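Local coordinates for protein Hia (Adhesin) (Haemophilus influenzae, PDB 3EMF) that probably mediates bacterial attachment to host cells as a trimeric autotransporter of the outer membrane, this chain being one of its binding domains, at residues K8-Y12 with Y35-L41; A11-F17 with E28-Q32; R64-L70 with S81-H86. The contacts are given in a common frame with arbitrary orientation. Residue numbers count along the deposited sequence, not the author numbering.

Contact 1. Residues K8-Y12 with Y35-L41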
loop_
_atom_site.group_PDB
_atom_site.type_symbol
_atom_site.label_atom_id
_atom_site.label_comp_id
_atom_site.label_asym_id
_atom_site.label_seq_id
_atom_site.Cartn_x
_atom_site.Cartn_y
_atom_site.Cartn_z
ATOM N N LYS A 8 7.111 -12.589 16.338
ATOM C CA LYS A 8 8.410 -11.994 16.655
ATOM C C LYS A 8 8.866 -10.936 15.651
ATOM O O LYS A 8 9.981 -10.446 15.738
ATOM C CB LYS A 8 9.482 -13.088 16.768
ATOM C CG LYS A 8 9.566 -13.786 18.117
ATOM C CD LYS A 8 10.565 -14.946 18.044
ATOM C CE LYS A 8 10.877 -15.538 19.414
ATOM N NZ LYS A 8 12.035 -16.492 19.372
ATOM N N LEU A 9 8.001 -10.577 14.705
ATOM C CA LEU A 9 8.316 -9.532 13.730
ATOM C C LEU A 9 8.708 -8.205 14.369
ATOM O O LEU A 9 8.035 -7.712 15.284
ATOM C CB LEU A 9 7.127 -9.280 12.791
ATOM C CG LEU A 9 6.723 -10.422 11.861
ATOM C CD1 LEU A 9 5.384 -10.098 11.157
ATOM C CD2 LEU A 9 7.842 -10.723 10.853
ATOM N N LYS A 10 9.774 -7.610 13.845
ATOM C CA LYS A 10 10.229 -6.300 14.310
ATOM C C LYS A 10 9.922 -5.261 13.250
ATOM O O LYS A 10 9.527 -5.589 12.133
ATOM C CB LYS A 10 11.736 -6.305 14.571
ATOM C CG LYS A 10 12.240 -7.473 15.406
ATOM C CD LYS A 10 13.765 -7.461 15.503
ATOM C CE LYS A 10 14.288 -8.688 16.247
ATOM N NZ LYS A 10 13.804 -8.730 17.662
ATOM N N ALA A 11 10.109 -4.003 13.618
ATOM C CA ALA A 11 9.994 -2.908 12.685
ATOM C C ALA A 11 11.393 -2.485 12.276
ATOM O O ALA A 11 12.356 -2.680 13.013
ATOM C CB ALA A 11 9.271 -1.746 13.346
ATOM N N TYR A 12 11.512 -1.894 11.103
ATOM C CA TYR A 12 12.757 -1.252 10.761
ATOM C C TYR A 12 13.053 -0.166 11.796
ATOM O O TYR A 12 12.132 0.500 12.285
ATOM C CB TYR A 12 12.672 -0.645 9.383
ATOM C CG TYR A 12 12.702 -1.689 8.306
ATOM C CD1 TYR A 12 13.844 -2.437 8.076
ATOM C CD2 TYR A 12 11.575 -1.948 7.532
ATOM C CE1 TYR A 12 13.871 -3.411 7.091
ATOM C CE2 TYR A 12 11.594 -2.907 6.547
ATOM C CZ TYR A 12 12.737 -3.632 6.324
ATOM O OH TYR A 12 12.749 -4.595 5.330
ATOM N N TYR A 35 11.909 4.576 6.754
ATOM C CA TYR A 35 11.355 3.244 6.955
ATOM C C TYR A 35 11.042 2.967 8.405
ATOM O O TYR A 35 10.467 1.927 8.735
ATOM C CB TYR A 35 12.310 2.162 6.438
ATOM C CG TYR A 35 12.398 2.126 4.937
ATOM C CD1 TYR A 35 11.729 1.152 4.199
ATOM C CD2 TYR A 35 13.126 3.086 4.256
ATOM C CE1 TYR A 35 11.807 1.139 2.817
ATOM C CE2 TYR A 35 13.198 3.092 2.884
ATOM C CZ TYR A 35 12.551 2.115 2.169
ATOM O OH TYR A 35 12.654 2.134 0.796
ATOM N N LYS A 36 11.431 3.893 9.279
ATOM C CA LYS A 36 11.345 3.613 10.703
ATOM C C LYS A 36 9.923 3.291 11.121
ATOM O O LYS A 36 9.015 4.094 10.906
ATOM C CB LYS A 36 11.851 4.816 11.533
ATOM C CG LYS A 36 11.798 4.556 13.025
ATOM C CD LYS A 36 12.325 5.771 13.838
ATOM C CE LYS A 36 12.155 5.537 15.342
ATOM N NZ LYS A 36 12.099 6.817 16.133
ATOM N N GLY A 37 9.729 2.140 11.752
ATOM C CA GLY A 37 8.404 1.765 12.213
ATOM C C GLY A 37 7.602 0.924 11.221
ATOM O O GLY A 37 6.552 0.397 11.565
ATOM N N LEU A 38 8.072 0.795 9.987
ATOM C CA LEU A 38 7.406 -0.129 9.065
ATOM C C LEU A 38 7.812 -1.545 9.444
ATOM O O LEU A 38 8.914 -1.761 9.937
ATOM C CB LEU A 38 7.782 0.154 7.602
ATOM C CG LEU A 38 7.375 1.503 7.007
ATOM C CD1 LEU A 38 7.759 1.602 5.514
ATOM C CD2 LEU A 38 5.885 1.709 7.192
ATOM N N LEU A 39 6.927 -2.504 9.191
ATOM C CA LEU A 39 7.169 -3.893 9.536
ATOM C C LEU A 39 8.378 -4.408 8.777
ATOM O O LEU A 39 8.541 -4.157 7.579
ATOM C CB LEU A 39 5.934 -4.743 9.202
ATOM C CG LEU A 39 5.738 -6.074 9.939
ATOM C CD1 LEU A 39 5.709 -5.837 11.451
ATOM C CD2 LEU A 39 4.442 -6.751 9.465
ATOM N N ASN A 40 9.241 -5.120 9.480
ATOM C CA ASN A 40 10.356 -5.771 8.831
ATOM C C ASN A 40 9.980 -7.221 8.511
ATOM O O ASN A 40 10.102 -8.101 9.344
ATOM C CB ASN A 40 11.617 -5.724 9.691
ATOM C CG ASN A 40 12.802 -6.338 8.977
ATOM O OD1 ASN A 40 12.645 -6.890 7.885
ATOM N ND2 ASN A 40 13.989 -6.241 9.573
ATOM N N LEU A 41 9.500 -7.456 7.301
ATOM C CA LEU A 41 9.013 -8.780 6.951
ATOM C C LEU A 41 10.138 -9.727 6.552
ATOM O O LEU A 41 9.976 -10.946 6.595
ATOM C CB LEU A 41 7.957 -8.683 5.840
ATOM C CG LEU A 41 6.573 -8.229 6.301
ATOM C CD1 LEU A 41 5.637 -8.078 5.105
ATOM C CD2 LEU A 41 5.989 -9.208 7.311
HETATM O O HOH W 1 11.180 -8.672 11.753
HETATM O O HOH W 2 14.453 -4.299 12.015
HETATM O O HOH W 3 10.100 -5.892 4.749
#
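Two loops without regular secondary structure can still fit like neighbouring strands if their bumps and hollows are matched, as K8-Y12 and Y35-L41 demonstrate. They run in opposite senses and meet at an isolated backbone bridge of A11 with L39 (CA to CA 4.3 Å), burying 545 Å² in all. The largest bump is the Y12 side chain. Its ring lies in a hollow lined by Y35, L38, L39 and N40: N40 CB sits 4.0 Å from the Y12 ring centroid, almost on the ring normal, in a CH-pi contact, while Y12 CB touches Y35 CB at 4.1 Å and Y12 CD2 approaches L38 CB at 4.3 Å. At the far end the L9 side chain rests against two leucines, L9 CD1 lying 3.9 Å from L39 CD2 and 4.0 Å from L41 CD2; V60 of the second subunit also packs on L9. The smallest bump, A11 CB, rests 3.8 Å from G37 CA. G37 is the third residue of a type II beta turn from Y35 to L38, and its positive phi of 93° suits that position. Backbone bonds hold the fit: N40 N donates to K10 O (2.7 Å), Y12 N to L38 O (2.9 Å) and G37 N to Y12 O (3.0 Å). Water 1 accepts from K10 N and donates to N40 O, completing the K10 and N40 pairing through water. Because these three hydrogen bonds join main chain to main chain, the chemistry implies that backbone atoms fix the alignment, while the mostly apolar side-chain contacts supply the shape.

Contact 2. Residues A11-F17 with E28-Q32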
loop_
_atom_site.group_PDB
_atom_site.type_symbol
_atom_site.label_atom_id
_atom_site.label_comp_id
_atom_site.label_asym_id
_atom_site.label_seq_id
_atom_site.Cartn_x
_atom_site.Cartn_y
_atom_site.Cartn_z
ATOM N N ALA A 11 10.109 -4.003 13.618
ATOM C CA ALA A 11 9.994 -2.908 12.685
ATOM C C ALA A 11 11.393 -2.485 12.276
ATOM O O ALA A 11 12.356 -2.680 13.013
ATOM C CB ALA A 11 9.271 -1.746 13.346
ATOM N N TYR A 12 11.512 -1.894 11.103
ATOM C CA TYR A 12 12.757 -1.252 10.761
ATOM C C TYR A 12 13.053 -0.166 11.796
ATOM O O TYR A 12 12.132 0.500 12.285
ATOM C CB TYR A 12 12.672 -0.645 9.383
ATOM C CG TYR A 12 12.702 -1.689 8.306
ATOM C CD1 TYR A 12 13.844 -2.437 8.076
ATOM C CD2 TYR A 12 11.575 -1.948 7.532
ATOM C CE1 TYR A 12 13.871 -3.411 7.091
ATOM C CE2 TYR A 12 11.594 -2.907 6.547
ATOM C CZ TYR A 12 12.737 -3.632 6.324
ATOM O OH TYR A 12 12.749 -4.595 5.330
ATOM N N GLY A 13 14.331 -0.016 12.135
ATOM C CA GLY A 13 14.777 0.956 13.135
ATOM C C GLY A 13 14.969 0.338 14.502
ATOM O O GLY A 13 15.539 0.967 15.391
ATOM N N ASP A 14 14.475 -0.886 14.676
ATOM C CA ASP A 14 14.598 -1.578 15.954
ATOM C C ASP A 14 16.086 -1.806 16.224
ATOM O O ASP A 14 16.839 -2.175 15.316
ATOM C CB ASP A 14 13.837 -2.910 15.911
ATOM C CG ASP A 14 13.699 -3.570 17.287
ATOM O OD1 ASP A 14 14.722 -3.763 17.985
ATOM O OD2 ASP A 14 12.557 -3.922 17.663
ATOM N N ALA A 15 16.498 -1.619 17.473
ATOM C CA ALA A 15 17.918 -1.649 17.836
ATOM C C ALA A 15 18.613 -3.000 17.690
ATOM O O ALA A 15 19.821 -3.048 17.458
ATOM C CB ALA A 15 18.112 -1.122 19.256
ATOM N N ASN A 16 17.888 -4.099 17.857
ATOM C CA ASN A 16 18.571 -5.401 17.830
ATOM C C ASN A 16 18.518 -6.155 16.497
ATOM O O ASN A 16 18.675 -7.373 16.455
ATOM C CB ASN A 16 18.165 -6.294 19.011
ATOM C CG ASN A 16 16.700 -6.172 19.366
ATOM O OD1 ASN A 16 15.854 -5.921 18.505
ATOM N ND2 ASN A 16 16.390 -6.358 20.645
ATOM N N PHE A 17 18.293 -5.415 15.418
ATOM C CA PHE A 17 18.422 -5.945 14.071
ATOM C C PHE A 17 19.890 -6.255 13.891
ATOM O O PHE A 17 20.747 -5.469 14.303
ATOM C CB PHE A 17 17.969 -4.898 13.053
ATOM C CG PHE A 17 18.283 -5.247 11.620
ATOM C CD1 PHE A 17 17.352 -5.897 10.839
ATOM C CD2 PHE A 17 19.496 -4.894 11.052
ATOM C CE1 PHE A 17 17.627 -6.207 9.517
ATOM C CE2 PHE A 17 19.777 -5.195 9.735
ATOM C CZ PHE A 17 18.841 -5.854 8.966
ATOM N N GLU A 28 19.963 -1.144 4.458
ATOM C CA GLU A 28 19.668 0.198 3.943
ATOM C C GLU A 28 18.322 0.723 4.436
ATOM O O GLU A 28 18.166 1.913 4.708
ATOM C CB GLU A 28 19.721 0.230 2.404
ATOM C CG GLU A 28 21.128 0.054 1.824
ATOM C CD GLU A 28 21.190 0.187 0.296
ATOM O OE1 GLU A 28 20.177 -0.089 -0.389
ATOM O OE2 GLU A 28 22.266 0.572 -0.216
ATOM N N LYS A 29 17.345 -0.164 4.555
ATOM C CA LYS A 29 16.067 0.229 5.104
ATOM C C LYS A 29 16.148 0.439 6.613
ATOM O O LYS A 29 15.548 1.361 7.158
ATOM C CB LYS A 29 14.991 -0.813 4.777
ATOM C CG LYS A 29 14.709 -0.874 3.284
ATOM C CD LYS A 29 13.672 -1.967 2.925
ATOM C CE LYS A 29 13.581 -2.150 1.404
ATOM N NZ LYS A 29 12.426 -3.043 0.980
ATOM N N GLN A 30 16.878 -0.440 7.274
ATOM C CA GLN A 30 16.992 -0.403 8.727
ATOM C C GLN A 30 17.481 0.950 9.235
ATOM O O GLN A 30 17.042 1.415 10.299
ATOM C CB GLN A 30 17.898 -1.543 9.199
ATOM C CG GLN A 30 18.400 -1.427 10.638
ATOM C CD GLN A 30 17.343 -1.739 11.677
ATOM O OE1 GLN A 30 16.197 -2.034 11.349
ATOM N NE2 GLN A 30 17.722 -1.627 12.958
ATOM N N VAL A 31 18.365 1.601 8.477
ATOM C CA VAL A 31 19.031 2.831 8.957
ATOM C C VAL A 31 18.401 4.131 8.470
ATOM O O VAL A 31 18.842 5.226 8.866
ATOM C CB VAL A 31 20.523 2.870 8.561
ATOM C CG1 VAL A 31 21.281 1.720 9.189
ATOM C CG2 VAL A 31 20.668 2.860 7.023
ATOM N N GLN A 32 17.380 4.026 7.614
ATOM C CA GLN A 32 16.676 5.208 7.117
ATOM C C GLN A 32 15.434 5.584 7.941
ATOM O O GLN A 32 14.541 4.758 8.148
ATOM C CB GLN A 32 16.282 5.008 5.648
ATOM C CG GLN A 32 17.455 5.014 4.689
ATOM C CD GLN A 32 17.006 4.811 3.252
ATOM O OE1 GLN A 32 16.624 5.765 2.571
ATOM N NE2 GLN A 32 17.046 3.563 2.786
HETATM O O HOH W 2 14.453 -4.299 12.015
HETATM O O HOH W 4 20.574 -2.649 14.555
#
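A single glutamine amide can hold a whole loop in place when both of its ends are used. Q30, on helix 24-30, does so here: its NE2 donates to D14 O at 2.6 Å, and its OE1 accepts from G13 N at 2.9 Å. Water 2 adds a bridge, donating to A11 O (2.8 Å) and to Q30 OE1 (2.9 Å), and water 4, which donates to A15 O and F17 O, is held weakly by Q30 NE2 at 3.4 Å. Further from the amide, the loop braces itself: D14 N donates to A11 O (3.2 Å), and D14 OD1 accepts from N16 N (3.2 Å) to make an Asx turn. Packing surrounds this polar centre. The aliphatic part of Q30 lies over a face of the F17 ring, with Q30 CG 4.1 Å from the ring centroid and somewhat off-centre. One residue earlier in the helix, K29 CB stands 3.9 Å from the centroid of the Y12 ring, over the face opposite the one that N40 covers. The K29 chain then leads away, and its NZ finds A87 O of the second subunit. The total buried area, 338 Å², is modest, and Q30 contributes far more of it than any other residue. The arrangement is one of two consecutive beta turns, type II from A11 to D14, where a positive phi suits glycine at the third position, G13, and type I from D14 to F17, sharing D14 and bonded by the Q30 side-chain amide to the short helix of the HiaBD2_N (GIN) domain.

Contact 3. Residues R64-L70 with S81-H86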
loop_
_atom_site.group_PDB
_atom_site.type_symbol
_atom_site.label_atom_id
_atom_site.label_comp_id
_atom_site.label_asym_id
_atom_site.label_seq_id
_atom_site.Cartn_x
_atom_site.Cartn_y
_atom_site.Cartn_z
ATOM N N ARG A 64 -0.835 -2.663 11.325
ATOM C CA ARG A 64 -0.662 -1.261 11.655
ATOM C C ARG A 64 0.724 -0.780 11.258
ATOM O O ARG A 64 1.007 0.405 11.304
ATOM C CB ARG A 64 -0.911 -1.014 13.147
ATOM C CG ARG A 64 -2.349 -1.292 13.569
ATOM C CD ARG A 64 -2.615 -0.936 15.017
ATOM N NE ARG A 64 -4.048 -0.957 15.280
ATOM C CZ ARG A 64 -4.628 -1.664 16.239
ATOM N NH1 ARG A 64 -3.893 -2.399 17.066
ATOM N NH2 ARG A 64 -5.944 -1.623 16.380
ATOM N N LYS A 65 1.586 -1.709 10.863
ATOM C CA LYS A 65 2.948 -1.353 10.482
ATOM C C LYS A 65 3.228 -1.601 9.006
ATOM O O LYS A 65 4.363 -1.470 8.551
ATOM C CB LYS A 65 3.958 -2.125 11.328
ATOM C CG LYS A 65 3.864 -1.833 12.805
ATOM C CD LYS A 65 5.062 -2.462 13.515
ATOM C CE LYS A 65 5.093 -2.057 14.990
ATOM N NZ LYS A 65 3.846 -2.455 15.709
ATOM N N LEU A 66 2.188 -1.927 8.258
ATOM C CA LEU A 66 2.309 -2.084 6.814
ATOM C C LEU A 66 2.354 -0.742 6.096
ATOM O O LEU A 66 1.737 0.235 6.517
ATOM C CB LEU A 66 1.127 -2.892 6.285
ATOM C CG LEU A 66 0.997 -4.348 6.721
ATOM C CD1 LEU A 66 -0.284 -4.924 6.087
ATOM C CD2 LEU A 66 2.200 -5.154 6.314
ATOM N N GLY A 67 3.084 -0.694 4.995
ATOM C CA GLY A 67 3.167 0.538 4.257
ATOM C C GLY A 67 4.239 0.512 3.206
ATOM O O GLY A 67 4.959 -0.473 3.055
ATOM N N TRP A 68 4.308 1.591 2.443
ATOM C CA TRP A 68 5.376 1.761 1.481
ATOM C C TRP A 68 5.906 3.179 1.634
ATOM O O TRP A 68 5.243 4.040 2.222
ATOM C CB TRP A 68 4.876 1.485 0.041
ATOM C CG TRP A 68 3.616 2.186 -0.346
ATOM C CD1 TRP A 68 2.324 1.810 -0.040
ATOM C CD2 TRP A 68 3.507 3.371 -1.148
ATOM N NE1 TRP A 68 1.439 2.698 -0.601
ATOM C CE2 TRP A 68 2.140 3.654 -1.295
ATOM C CE3 TRP A 68 4.438 4.212 -1.769
ATOM C CZ2 TRP A 68 1.679 4.759 -2.020
ATOM C CZ3 TRP A 68 3.978 5.301 -2.487
ATOM C CH2 TRP A 68 2.616 5.560 -2.612
ATOM N N VAL A 69 7.090 3.424 1.094
ATOM C CA VAL A 69 7.719 4.728 1.238
ATOM C C VAL A 69 7.515 5.601 -0.000
ATOM O O VAL A 69 7.709 5.163 -1.137
ATOM C CB VAL A 69 9.214 4.580 1.549
ATOM C CG1 VAL A 69 9.867 5.931 1.600
ATOM C CG2 VAL A 69 9.409 3.822 2.872
ATOM N N LEU A 70 7.101 6.837 0.241
ATOM C CA LEU A 70 6.863 7.794 -0.816
ATOM C C LEU A 70 7.901 8.908 -0.735
ATOM O O LEU A 70 8.077 9.525 0.319
ATOM C CB LEU A 70 5.467 8.378 -0.660
ATOM C CG LEU A 70 5.139 9.614 -1.498
ATOM C CD1 LEU A 70 4.991 9.265 -2.958
ATOM C CD2 LEU A 70 3.865 10.257 -0.979
ATOM N N SER A 81 11.139 12.089 2.323
ATOM C CA SER A 81 10.401 10.826 2.327
ATOM C C SER A 81 9.295 10.831 3.362
ATOM O O SER A 81 9.404 11.488 4.395
ATOM C CB SER A 81 11.343 9.654 2.614
ATOM O OG SER A 81 12.316 9.505 1.602
ATOM N N GLN A 82 8.232 10.086 3.080
ATOM C CA GLN A 82 7.167 9.858 4.046
ATOM C C GLN A 82 6.709 8.413 3.905
ATOM O O GLN A 82 7.003 7.761 2.899
ATOM C CB GLN A 82 5.978 10.790 3.798
ATOM C CG GLN A 82 6.321 12.262 3.685
ATOM C CD GLN A 82 6.447 12.730 2.246
ATOM O OE1 GLN A 82 6.937 12.005 1.375
ATOM N NE2 GLN A 82 6.002 13.949 1.989
ATOM N N GLN A 83 5.976 7.928 4.901
ATOM C CA GLN A 83 5.417 6.591 4.853
ATOM C C GLN A 83 3.969 6.645 4.501
ATOM O O GLN A 83 3.203 7.368 5.126
ATOM C CB GLN A 83 5.528 5.898 6.200
ATOM C CG GLN A 83 6.897 5.862 6.724
ATOM C CD GLN A 83 6.984 5.149 8.046
ATOM O OE1 GLN A 83 5.985 4.957 8.741
ATOM N NE2 GLN A 83 8.196 4.743 8.403
ATOM N N VAL A 84 3.584 5.850 3.510
ATOM C CA VAL A 84 2.188 5.676 3.199
ATOM C C VAL A 84 1.716 4.402 3.870
ATOM O O VAL A 84 2.038 3.296 3.429
ATOM C CB VAL A 84 1.974 5.586 1.701
ATOM C CG1 VAL A 84 0.477 5.476 1.394
ATOM C CG2 VAL A 84 2.576 6.809 1.060
ATOM N N LYS A 85 0.961 4.559 4.948
ATOM C CA LYS A 85 0.472 3.412 5.684
ATOM C C LYS A 85 -0.963 3.136 5.317
ATOM O O LYS A 85 -1.540 3.844 4.487
ATOM C CB LYS A 85 0.667 3.627 7.188
ATOM C CG LYS A 85 2.160 3.693 7.543
ATOM C CD LYS A 85 2.538 2.749 8.675
ATOM C CE LYS A 85 2.041 3.255 10.008
ATOM N NZ LYS A 85 2.673 2.520 11.144
ATOM N N HIS A 86 -1.557 2.104 5.911
ATOM C CA HIS A 86 -2.928 1.816 5.561
ATOM C C HIS A 86 -3.788 3.037 5.846
ATOM O O HIS A 86 -3.652 3.671 6.909
ATOM C CB HIS A 86 -3.477 0.646 6.352
ATOM C CG HIS A 86 -4.953 0.475 6.181
ATOM N ND1 HIS A 86 -5.868 0.902 7.115
ATOM C CD2 HIS A 86 -5.670 -0.010 5.144
ATOM C CE1 HIS A 86 -7.092 0.675 6.665
ATOM N NE2 HIS A 86 -6.997 0.107 5.475
HETATM O O HOH W 5 -0.670 0.305 8.130
#
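Strands 67-70 and 81-85 run antiparallel, their axes 4.6 Å apart at closest and at 152° to one another. W68 and V84 form a hydrogen-bonded pair, with W68 N to V84 O at 3.0 Å and V84 N to W68 O at 2.8 Å; L70 and Q82 form the next, with L70 N to Q82 O and Q82 N to L70 O both 2.8 Å. V69 and Q83 make the non-hydrogen-bonded pair between them. Where the strands draw close, G67 CA lies 3.1 Å from V84 O, and a CB on G67 would clash with that oxygen. These are the arms of the beta hairpin of strands 67-74 and 80-85, in the Trp ring domain, and the name is apt: the W68 indole meets W68 of both other subunits edge-to-face, while V69 and L70 continue the sheet in parallel with a strand of the second subunit. On the face bearing W68, L70 and V84, V84 CB stands 3.8 Å from the centroid of the five-membered ring of W68, and V84 CG2 reaches L70 CB at 3.7 Å. V69, Q83 and K85 point to the other face. K85 bends back so that its NZ donates to R64 O at 2.7 Å, whereas the R64 guanidinium turns to the third subunit, bonding V52 O and forming a salt bridge with D54 there. Water 5 joins L66 O (2.9 Å) to H86 N (3.0 Å).

From the N terminus, the chain passes through K8-Y12 and directly into A11-F17, so contacts 1 and 2 start from overlapping residues, A11 and Y12. Contact 2 closes the smaller loop, bringing helix 24-30 back to the turns; contact 1 closes the larger one around it, and the two are nested. Contact 3 follows in series, closing the hairpin of strands 67-74 and 80-85. The modules are stitched together: L39 N bonds to K65 O (2.8 Å), and K36 O to Q83 NE2 (2.7 Å), so loop 35-41 is bonded to the hairpin strand, at Q83, and to the residues leading into it, at K65. All three contacts touch the second subunit, tying each local closure to the trimer.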